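Local coordinates for protein putative phosphosugar isomerase (Clostridium difficile, PDB 3G68) that probably binds and isomerises phosphosugars through its paired SIS domains, although its exact substrate and reaction are not established, at residues T11-R14 with M15-I19; Y148-K151 with L152-L156; E244-I247 with H248-N252; I275-L278 with S279-E283. All coordinates share one frame; numbering follows the deposited sequence.

Contact 1. Residues T11-R14 with M15-I19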
loop_
_atom_site.group_PDB
_atom_site.type_symbol
_atom_site.label_atom_id
_atom_site.label_comp_id
_atom_site.label_asym_id
_atom_site.label_seq_id
_atom_site.Cartn_x
_atom_site.Cartn_y
_atom_site.Cartn_z
ATOM N N THR B 11 24.103 -33.436 -6.748
ATOM C CA THR B 11 23.539 -34.290 -5.716
ATOM C C THR B 11 22.219 -33.780 -5.068
ATOM O O THR B 11 21.243 -34.527 -5.066
ATOM C CB THR B 11 24.632 -34.759 -4.705
ATOM O OG1 THR B 11 25.688 -35.391 -5.450
ATOM C CG2 THR B 11 24.055 -35.777 -3.729
ATOM N N PRO B 12 22.153 -32.523 -4.567
ATOM C CA PRO B 12 20.844 -32.090 -4.047
ATOM C C PRO B 12 19.637 -32.225 -5.025
ATOM O O PRO B 12 18.580 -32.712 -4.605
ATOM C CB PRO B 12 21.103 -30.639 -3.614
ATOM C CG PRO B 12 22.578 -30.644 -3.275
ATOM C CD PRO B 12 23.166 -31.474 -4.383
ATOM N N VAL B 13 19.812 -31.907 -6.306
ATOM C CA VAL B 13 18.694 -31.997 -7.295
ATOM C C VAL B 13 18.220 -33.463 -7.423
ATOM O O VAL B 13 17.035 -33.770 -7.362
ATOM C CB VAL B 13 19.107 -31.397 -8.690
ATOM C CG1 VAL B 13 18.005 -31.568 -9.731
ATOM C CG2 VAL B 13 19.472 -29.937 -8.546
ATOM N N ARG B 14 19.167 -34.376 -7.524
ATOM C CA ARG B 14 18.858 -35.811 -7.634
ATOM C C ARG B 14 18.197 -36.335 -6.379
ATOM O O ARG B 14 17.242 -37.116 -6.458
ATOM C CB ARG B 14 20.103 -36.654 -7.973
ATOM C CG ARG B 14 20.596 -36.533 -9.419
ATOM C CD ARG B 14 19.547 -36.959 -10.444
ATOM N NE ARG B 14 20.079 -36.922 -11.801
ATOM C CZ ARG B 14 19.404 -37.245 -12.906
ATOM N NH1 ARG B 14 18.131 -37.635 -12.854
ATOM N NH2 ARG B 14 20.016 -37.162 -14.083
HETATM N N MSE B 15 18.663 -35.893 -5.206
HETATM C CA MSE B 15 18.103 -36.362 -3.928
HETATM C C MSE B 15 16.628 -35.967 -3.787
HETATM O O MSE B 15 15.787 -36.786 -3.388
HETATM C CB MSE B 15 18.936 -35.861 -2.751
HETATM C CG MSE B 15 20.331 -36.491 -2.682
HETATM SE SE MSE B 15 21.286 -35.991 -1.051
HETATM C CE MSE B 15 20.056 -36.936 0.241
ATOM N N ARG B 16 16.323 -34.744 -4.155
ATOM C CA ARG B 16 14.942 -34.238 -4.124
ATOM C C ARG B 16 14.028 -35.012 -5.080
ATOM O O ARG B 16 12.863 -35.257 -4.741
ATOM C CB ARG B 16 14.899 -32.773 -4.457
ATOM C CG ARG B 16 15.487 -31.934 -3.378
ATOM C CD ARG B 16 15.707 -30.581 -3.871
ATOM N NE ARG B 16 16.412 -29.833 -2.861
ATOM C CZ ARG B 16 17.245 -28.838 -3.105
ATOM N NH1 ARG B 16 17.504 -28.459 -4.348
ATOM N NH2 ARG B 16 17.825 -28.241 -2.086
ATOM N N GLU B 17 14.549 -35.405 -6.247
ATOM C CA GLU B 17 13.805 -36.225 -7.207
ATOM C C GLU B 17 13.480 -37.616 -6.667
ATOM O O GLU B 17 12.359 -38.154 -6.856
ATOM C CB GLU B 17 14.563 -36.396 -8.512
ATOM C CG GLU B 17 14.659 -35.111 -9.310
ATOM C CD GLU B 17 15.569 -35.230 -10.514
ATOM O OE1 GLU B 17 16.237 -36.280 -10.647
ATOM O OE2 GLU B 17 15.637 -34.246 -11.292
ATOM N N ILE B 18 14.463 -38.186 -5.990
ATOM C CA ILE B 18 14.330 -39.477 -5.362
ATOM C C ILE B 18 13.269 -39.452 -4.268
ATOM O O ILE B 18 12.449 -40.343 -4.187
ATOM C CB ILE B 18 15.689 -39.991 -4.853
ATOM C CG1 ILE B 18 16.569 -40.333 -6.070
ATOM C CG2 ILE B 18 15.490 -41.232 -3.951
ATOM C CD1 ILE B 18 18.012 -40.669 -5.702
ATOM N N ILE B 19 13.296 -38.427 -3.434
ATOM C CA ILE B 19 12.286 -38.223 -2.388
ATOM C C ILE B 19 10.868 -38.144 -3.013
ATOM O O ILE B 19 9.972 -38.854 -2.572
ATOM C CB ILE B 19 12.652 -36.970 -1.536
ATOM C CG1 ILE B 19 13.771 -37.337 -0.554
ATOM C CG2 ILE B 19 11.437 -36.399 -0.761
ATOM C CD1 ILE B 19 14.471 -36.108 0.100
#
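The guanidinium group of R16 has P12 over one face. The CB of the proline lies 4.1 Å above the plane and toward its rim, and the pair is loose: P12 CB and R16 NH1 are 4.3 Å apart. R16 reaches back past P12 CB, its chain extended from CG to NE. On the way, R16 CG passes P12 O at 3.4 Å. The second flat group, the R14 guanidinium, is in a salt bridge. R14 NH1 donates to E17 OE1 over 3.2 Å, with a bent N-H...O angle of 137°. The guanidinium and carboxylate planes stand 84° apart. OE1 accepts on its syn lone pair, but it lies 31° out of the plane of the R14 guanidinium. A bend at chi2 turns the R14 chain along the helix so that NH1 meets E17, while R14 NE makes a salt bridge with E10, one turn earlier. R14 was deposited in two conformers, so this pairing belongs to one of them. T11 CG2 touches M15 SE, the selenium of a selenomethionine, at 3.9 Å in the conformer given. T11 OG1 is turned to the backbone instead and bonds to Y7 O. M15 and I18 face helix 145-165, and M15 also meets helix 170-184. R16 and I19 touch E10 and E17 of the second subunit. The main-chain bonds run from i+4 to i, as in M15 N to T11 O at 2.9 Å. This is an amphipathic alpha-helix, helix 4-20, with an i to i+3 Arg-Glu salt bridge on its more exposed side and apolar side chains packed against neighbouring helices.

Contact 2. Residues Y148-K151 with L152-L156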
loop_
_atom_site.group_PDB
_atom_site.type_symbol
_atom_site.label_atom_id
_atom_site.label_comp_id
_atom_site.label_asym_id
_atom_site.label_seq_id
_atom_site.Cartn_x
_atom_site.Cartn_y
_atom_site.Cartn_z
ATOM N N TYR B 148 25.669 -40.641 -1.591
ATOM C CA TYR B 148 24.566 -39.883 -0.969
ATOM C C TYR B 148 23.176 -40.404 -1.387
ATOM O O TYR B 148 22.303 -40.614 -0.551
ATOM C CB TYR B 148 24.654 -38.404 -1.293
ATOM C CG TYR B 148 25.798 -37.715 -0.591
ATOM C CD1 TYR B 148 25.784 -37.527 0.798
ATOM C CD2 TYR B 148 26.878 -37.226 -1.307
ATOM C CE1 TYR B 148 26.843 -36.889 1.451
ATOM C CE2 TYR B 148 27.927 -36.573 -0.664
ATOM C CZ TYR B 148 27.904 -36.418 0.706
ATOM O OH TYR B 148 28.927 -35.791 1.360
ATOM N N CYS B 149 22.977 -40.617 -2.688
ATOM C CA CYS B 149 21.680 -41.063 -3.157
ATOM C C CYS B 149 21.369 -42.505 -2.720
ATOM O O CYS B 149 20.203 -42.825 -2.561
ATOM C CB CYS B 149 21.558 -40.905 -4.672
ATOM S SG CYS B 149 21.584 -39.221 -5.275
ATOM N N THR B 150 22.384 -43.353 -2.492
ATOM C CA THR B 150 22.168 -44.746 -2.035
ATOM C C THR B 150 21.801 -44.733 -0.530
ATOM O O THR B 150 20.858 -45.415 -0.086
ATOM C CB THR B 150 23.409 -45.642 -2.346
ATOM O OG1 THR B 150 23.587 -45.709 -3.783
ATOM C CG2 THR B 150 23.264 -47.058 -1.761
ATOM N N LYS B 151 22.520 -43.935 0.266
ATOM C CA LYS B 151 22.149 -43.751 1.667
ATOM C C LYS B 151 20.698 -43.234 1.785
ATOM O O LYS B 151 19.929 -43.740 2.584
ATOM C CB LYS B 151 23.075 -42.781 2.370
ATOM C CG LYS B 151 24.507 -43.286 2.537
ATOM C CD LYS B 151 25.296 -42.332 3.438
ATOM C CE LYS B 151 25.608 -40.965 2.764
ATOM N NZ LYS B 151 26.493 -40.133 3.601
ATOM N N LEU B 152 20.340 -42.232 0.980
ATOM C CA LEU B 152 18.974 -41.701 0.989
ATOM C C LEU B 152 17.973 -42.799 0.649
ATOM O O LEU B 152 16.968 -42.952 1.326
ATOM C CB LEU B 152 18.812 -40.563 -0.021
ATOM C CG LEU B 152 17.440 -39.899 -0.157
ATOM C CD1 LEU B 152 16.884 -39.378 1.171
ATOM C CD2 LEU B 152 17.575 -38.723 -1.139
ATOM N N ASN B 153 18.266 -43.562 -0.391
ATOM C CA ASN B 153 17.384 -44.655 -0.861
ATOM C C ASN B 153 17.110 -45.696 0.230
ATOM O O ASN B 153 15.971 -46.158 0.400
ATOM C CB ASN B 153 17.980 -45.336 -2.112
ATOM C CG ASN B 153 16.966 -45.482 -3.235
ATOM O OD1 ASN B 153 16.250 -44.526 -3.560
ATOM N ND2 ASN B 153 16.910 -46.658 -3.848
ATOM N N LEU B 154 18.161 -46.040 0.974
ATOM C CA LEU B 154 18.070 -46.924 2.139
ATOM C C LEU B 154 17.211 -46.321 3.270
ATOM O O LEU B 154 16.447 -47.031 3.916
ATOM C CB LEU B 154 19.449 -47.257 2.680
ATOM C CG LEU B 154 20.277 -48.243 1.851
ATOM C CD1 LEU B 154 21.750 -48.152 2.234
ATOM C CD2 LEU B 154 19.733 -49.658 2.044
HETATM N N MSE B 155 17.358 -45.025 3.523
HETATM C CA MSE B 155 16.558 -44.379 4.525
HETATM C C MSE B 155 15.081 -44.366 4.103
HETATM O O MSE B 155 14.223 -44.578 4.937
HETATM C CB MSE B 155 17.043 -42.951 4.796
HETATM C CG MSE B 155 18.366 -42.908 5.523
HETATM SE SE MSE B 155 18.841 -41.061 5.852
HETATM C CE MSE B 155 20.264 -41.287 7.150
ATOM N N LEU B 156 14.815 -44.051 2.836
ATOM C CA LEU B 156 13.451 -44.009 2.304
ATOM C C LEU B 156 12.788 -45.382 2.438
ATOM O O LEU B 156 11.646 -45.454 2.918
ATOM C CB LEU B 156 13.439 -43.504 0.869
ATOM C CG LEU B 156 13.752 -41.998 0.822
ATOM C CD1 LEU B 156 13.968 -41.540 -0.589
ATOM C CD2 LEU B 156 12.644 -41.179 1.514
#
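K151 and M155 are joined by a main-chain bond in the long alpha-helix 145-165 of the SIS domain. M155 N donates to K151 O at 3.0 Å, one of four successive i+4 to i bonds here. The side chain of K151 starts at CB, which simply leads away from the following turn. CG sits beside the backbone N (chi1 -67°), which sets the chain on its course to Q51 and V52 of helix 43-59. CD continues in line, and a bend at chi3 then redirects CE and NZ. At the tip, NZ forms a salt bridge with D222 and a hydrogen bond with T311, so the buried ammonium group has both a charged and a neutral partner. Y148 also carries its polar end away from the next turn: its OH bonds to Q319, and its ring meets F187 edge-to-face. T150 O accepts from L154 N at 3.0 Å, and L154 CG leans over the same oxygen at 3.5 Å. Their side chains barely meet, with T150 CG2 and L154 CD1 4.4 Å apart. T150 OG1 bonds back to G146 O. L152 packs on M15 of helix 4-20 and I180 of helix 170-184. N153 N donates to C149 O from 36° above the carbonyl plane. N153 CB lies 3.4 Å from that same C149 O.

Contact 3. Residues E244-I247 with H248-N252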
loop_
_atom_site.group_PDB
_atom_site.type_symbol
_atom_site.label_atom_id
_atom_site.label_comp_id
_atom_site.label_asym_id
_atom_site.label_seq_id
_atom_site.Cartn_x
_atom_site.Cartn_y
_atom_site.Cartn_z
ATOM N N GLU B 244 36.924 -43.784 19.796
ATOM C CA GLU B 244 37.381 -44.763 20.788
ATOM C C GLU B 244 38.405 -45.754 20.255
ATOM O O GLU B 244 39.394 -46.010 20.944
ATOM C CB GLU B 244 36.228 -45.513 21.442
ATOM C CG GLU B 244 35.836 -44.966 22.791
ATOM C CD GLU B 244 36.881 -45.192 23.839
ATOM O OE1 GLU B 244 36.994 -44.323 24.711
ATOM O OE2 GLU B 244 37.614 -46.203 23.794
ATOM N N GLU B 245 38.169 -46.304 19.063
ATOM C CA GLU B 245 39.102 -47.277 18.495
ATOM C C GLU B 245 40.464 -46.655 18.203
ATOM O O GLU B 245 41.493 -47.320 18.366
ATOM C CB GLU B 245 38.558 -48.010 17.262
ATOM C CG GLU B 245 38.329 -47.168 16.032
ATOM C CD GLU B 245 38.355 -47.939 14.718
ATOM O OE1 GLU B 245 39.314 -48.719 14.486
ATOM O OE2 GLU B 245 37.445 -47.693 13.893
ATOM N N PHE B 246 40.489 -45.377 17.827
ATOM C CA PHE B 246 41.763 -44.697 17.604
ATOM C C PHE B 246 42.586 -44.693 18.904
ATOM O O PHE B 246 43.793 -44.855 18.892
ATOM C CB PHE B 246 41.540 -43.272 17.114
ATOM C CG PHE B 246 42.801 -42.530 16.840
ATOM C CD1 PHE B 246 43.435 -41.811 17.848
ATOM C CD2 PHE B 246 43.356 -42.531 15.555
ATOM C CE1 PHE B 246 44.584 -41.110 17.583
ATOM C CE2 PHE B 246 44.522 -41.842 15.268
ATOM C CZ PHE B 246 45.141 -41.112 16.277
ATOM N N ILE B 247 41.914 -44.522 20.025
ATOM C CA ILE B 247 42.586 -44.525 21.332
ATOM C C ILE B 247 43.227 -45.884 21.609
ATOM O O ILE B 247 44.266 -45.955 22.244
ATOM C CB ILE B 247 41.600 -44.134 22.488
ATOM C CG1 ILE B 247 41.049 -42.727 22.252
ATOM C CG2 ILE B 247 42.290 -44.171 23.853
ATOM C CD1 ILE B 247 39.927 -42.338 23.209
ATOM N N HIS B 248 42.622 -46.959 21.112
ATOM C CA HIS B 248 43.163 -48.300 21.308
ATOM C C HIS B 248 44.332 -48.630 20.354
ATOM O O HIS B 248 44.227 -49.524 19.513
ATOM C CB HIS B 248 42.042 -49.333 21.232
ATOM C CG HIS B 248 41.191 -49.369 22.462
ATOM N ND1 HIS B 248 41.377 -50.301 23.461
ATOM C CD2 HIS B 248 40.172 -48.577 22.869
ATOM C CE1 HIS B 248 40.498 -50.087 24.423
ATOM N NE2 HIS B 248 39.753 -49.051 24.088
ATOM N N GLY B 249 45.407 -47.843 20.482
ATOM C CA GLY B 249 46.692 -48.113 19.858
ATOM C C GLY B 249 47.113 -47.345 18.632
ATOM O O GLY B 249 48.304 -47.368 18.298
ATOM N N ILE B 250 46.174 -46.679 17.953
ATOM C CA ILE B 250 46.505 -46.028 16.673
ATOM C C ILE B 250 47.461 -44.851 16.885
ATOM O O ILE B 250 48.308 -44.573 16.027
ATOM C CB ILE B 250 45.251 -45.581 15.857
ATOM C CG1 ILE B 250 44.241 -46.731 15.658
ATOM C CG2 ILE B 250 45.662 -44.937 14.444
ATOM C CD1 ILE B 250 44.783 -48.035 15.059
ATOM N N TYR B 251 47.310 -44.154 18.011
ATOM C CA TYR B 251 48.169 -43.012 18.365
ATOM C C TYR B 251 49.671 -43.335 18.302
ATOM O O TYR B 251 50.477 -42.417 18.153
ATOM C CB TYR B 251 47.852 -42.492 19.789
ATOM C CG TYR B 251 48.179 -43.465 20.886
ATOM C CD1 TYR B 251 47.215 -44.359 21.359
ATOM C CD2 TYR B 251 49.464 -43.518 21.446
ATOM C CE1 TYR B 251 47.519 -45.274 22.340
ATOM C CE2 TYR B 251 49.776 -44.448 22.413
ATOM C CZ TYR B 251 48.785 -45.303 22.882
ATOM O OH TYR B 251 49.068 -46.227 23.859
ATOM N N ASN B 252 50.045 -44.610 18.496
ATOM C CA ASN B 252 51.447 -45.036 18.456
ATOM C C ASN B 252 52.109 -44.705 17.132
ATOM O O ASN B 252 53.306 -44.503 17.111
ATOM C CB ASN B 252 51.605 -46.544 18.702
ATOM C CG ASN B 252 51.290 -46.955 20.107
ATOM O OD1 ASN B 252 50.284 -47.618 20.383
ATOM N ND2 ASN B 252 52.117 -46.535 21.016
HETATM O O HOH W 1 38.313 -47.831 26.651
HETATM O O HOH W 2 42.249 -49.861 17.395
#
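The helical bonding from E244 to I250 is weak: H248 N donates to both E244 O and E245 O, and I250 N returns to F246 O. An inverse gamma turn is centred on H248, closed by G249 N donating weakly to I247 O at 2.8 Å. This turn interrupts helix 243-250 near its C-terminal end, and the chain passes on into a 3-10 segment at Y251-N252. G249 has a positive phi, where a side chain would press against the carbonyl O of H248. The main apolar contact is between F246 and I250. F246 has CG anti to its backbone N (chi1 -179°), which swings the ring along the helix to I250. There I250 CB sits over one face in a CH-pi contact, 4.0 Å from the ring centroid and 28° off the normal. I250 CG2 touches F246 CE2 at 3.4 Å. Behind this pair, F246 packs on I214 of strand 210-215 and on M274 of helix 271-279. The Y251 ring brings its edge to the backbone, with CE1 3.3 Å from I247 O and nearly in plane. E244 and H248 meet at the solvent side. Their flat groups are 62° apart, and E244 OE2 stays 3.6 Å from H248 NE2. A water bridges these two atoms, weakly on the glutamate side, while E244 OE1 makes a salt bridge with R270. A second water bridges two backbone carbonyls, donating to E245 O at 2.8 Å and to H248 O at 2.9 Å.

Contact 4. Residues I275-L278 with S279-E283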
loop_
_atom_site.group_PDB
_atom_site.type_symbol
_atom_site.label_atom_id
_atom_site.label_comp_id
_atom_site.label_asym_id
_atom_site.label_seq_id
_atom_site.Cartn_x
_atom_site.Cartn_y
_atom_site.Cartn_z
ATOM N N ILE B 275 42.738 -33.226 20.103
ATOM C CA ILE B 275 43.349 -32.250 19.196
ATOM C C ILE B 275 44.642 -31.694 19.800
ATOM O O ILE B 275 45.662 -31.592 19.118
ATOM C CB ILE B 275 42.366 -31.109 18.804
ATOM C CG1 ILE B 275 41.221 -31.684 17.936
ATOM C CG2 ILE B 275 43.113 -30.010 18.045
ATOM C CD1 ILE B 275 40.016 -30.757 17.737
ATOM N N ASP B 276 44.597 -31.347 21.075
ATOM C CA ASP B 276 45.774 -30.808 21.754
ATOM C C ASP B 276 46.922 -31.811 21.798
ATOM O O ASP B 276 48.053 -31.444 21.477
ATOM C CB ASP B 276 45.413 -30.291 23.164
ATOM C CG ASP B 276 44.458 -29.063 23.126
ATOM O OD1 ASP B 276 44.167 -28.513 22.018
ATOM O OD2 ASP B 276 43.991 -28.646 24.220
ATOM N N VAL B 277 46.647 -33.062 22.167
ATOM C CA VAL B 277 47.710 -34.083 22.217
ATOM C C VAL B 277 48.297 -34.306 20.824
ATOM O O VAL B 277 49.534 -34.248 20.623
ATOM C CB VAL B 277 47.233 -35.416 22.828
ATOM C CG1 VAL B 277 48.329 -36.494 22.751
ATOM C CG2 VAL B 277 46.773 -35.182 24.273
ATOM N N LEU B 278 47.421 -34.504 19.839
ATOM C CA LEU B 278 47.927 -34.758 18.482
ATOM C C LEU B 278 48.661 -33.568 17.888
ATOM O O LEU B 278 49.601 -33.757 17.115
ATOM C CB LEU B 278 46.791 -35.175 17.542
ATOM C CG LEU B 278 46.098 -36.480 17.881
ATOM C CD1 LEU B 278 44.860 -36.681 17.000
ATOM C CD2 LEU B 278 47.105 -37.622 17.752
ATOM N N SER B 279 48.233 -32.343 18.225
ATOM C CA SER B 279 48.864 -31.131 17.675
ATOM C C SER B 279 50.279 -30.931 18.207
ATOM O O SER B 279 51.067 -30.196 17.627
ATOM C CB SER B 279 47.967 -29.897 17.848
ATOM O OG SER B 279 46.739 -30.096 17.144
ATOM N N GLY B 280 50.595 -31.597 19.309
ATOM C CA GLY B 280 51.941 -31.634 19.846
ATOM C C GLY B 280 52.848 -32.559 19.042
ATOM O O GLY B 280 54.057 -32.423 19.150
ATOM N N TRP B 281 52.296 -33.506 18.278
ATOM C CA TRP B 281 53.083 -34.440 17.441
ATOM C C TRP B 281 53.128 -34.079 15.949
ATOM O O TRP B 281 54.080 -34.454 15.260
ATOM C CB TRP B 281 52.588 -35.885 17.572
ATOM C CG TRP B 281 52.584 -36.446 18.994
ATOM C CD1 TRP B 281 53.449 -36.127 19.996
ATOM C CD2 TRP B 281 51.772 -37.514 19.503
ATOM N NE1 TRP B 281 53.183 -36.872 21.118
ATOM C CE2 TRP B 281 52.154 -37.727 20.849
ATOM C CE3 TRP B 281 50.719 -38.263 18.980
ATOM C CZ2 TRP B 281 51.540 -38.690 21.672
ATOM C CZ3 TRP B 281 50.110 -39.220 19.789
ATOM C CH2 TRP B 281 50.519 -39.417 21.131
ATOM N N THR B 282 52.098 -33.389 15.456
ATOM C CA THR B 282 52.010 -32.976 14.050
ATOM C C THR B 282 51.261 -31.658 13.915
ATOM O O THR B 282 50.318 -31.384 14.684
ATOM C CB THR B 282 51.321 -34.067 13.153
ATOM O OG1 THR B 282 51.112 -33.558 11.823
ATOM C CG2 THR B 282 49.998 -34.523 13.744
ATOM N N GLU B 283 51.712 -30.862 12.946
ATOM C CA GLU B 283 51.114 -29.568 12.639
ATOM C C GLU B 283 49.967 -29.727 11.619
ATOM O O GLU B 283 49.326 -28.741 11.219
ATOM C CB GLU B 283 52.209 -28.597 12.145
ATOM C CG GLU B 283 53.308 -28.371 13.205
ATOM C CD GLU B 283 54.351 -27.325 12.834
ATOM O OE1 GLU B 283 55.207 -27.010 13.712
ATOM O OE2 GLU B 283 54.329 -26.823 11.694
#
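I275 O is gripped twice by one residue: S279 OG donates to it at 2.7 Å, and S279 N at 2.8 Å. The two donors approach from opposite faces of the carbonyl plane, the hydroxyl standing 37° out of it. The serine hydroxyl reaches back because OG lies beside its own backbone N (chi1 -61°). In this position it also passes I275 CG2 at 3.7 Å. L278 O is the second doubly used acceptor. T282 N comes almost straight on at 3.0 Å, while W281 N reaches it at 2.9 Å from well above the carbonyl plane. Between these two carbonyls, G280 N bonds to V277 O and more weakly to D276 O. Bonds of the i+3 type, G280 N to V277 O and W281 N to L278 O, thus join the i+4 bonds here. W281 folds its indole back over the last turn. V277 CG1 lies over one face of the six-membered ring, 4.2 Å from the centroid and 20° off the normal, a CH-pi contact with the valine and the indole running alongside each other. L278 CD2 comes obliquely to the same ring, 3.9 Å from W281 CE3. W281 also touches Y251 and I254. Beyond the helix, T282 is extended, and its OG1 is held by S258 O and N284 N. I275, L278 and S279 pack on strand 284-289. This is the C-terminal end of helix 271-279, where a short turn leads into strand 284-289 of the second parallel sheet, a helix-to-strand link of an alpha/beta fold.

The four contacts follow one another along the chain and form two clusters. Contacts 1 and 2 lie on helices 4-20 and 145-165, with centres 10 Å apart. They pack directly: M15 CE meets L152 CD2, and T11 CG2 meets Y148 CB. Contacts 3 and 4 lie on helices 243-250 and 271-279, with centres 14 Å apart, beside the second five-stranded parallel sheet. They touch where Y251 O meets the W281 ring. The clusters are far apart: contacts 1 and 3 are 38 Å between centres, on opposite sides of the chain's centre. This fits a double-SIS protein, with two separate parallel sheets of the same strand order.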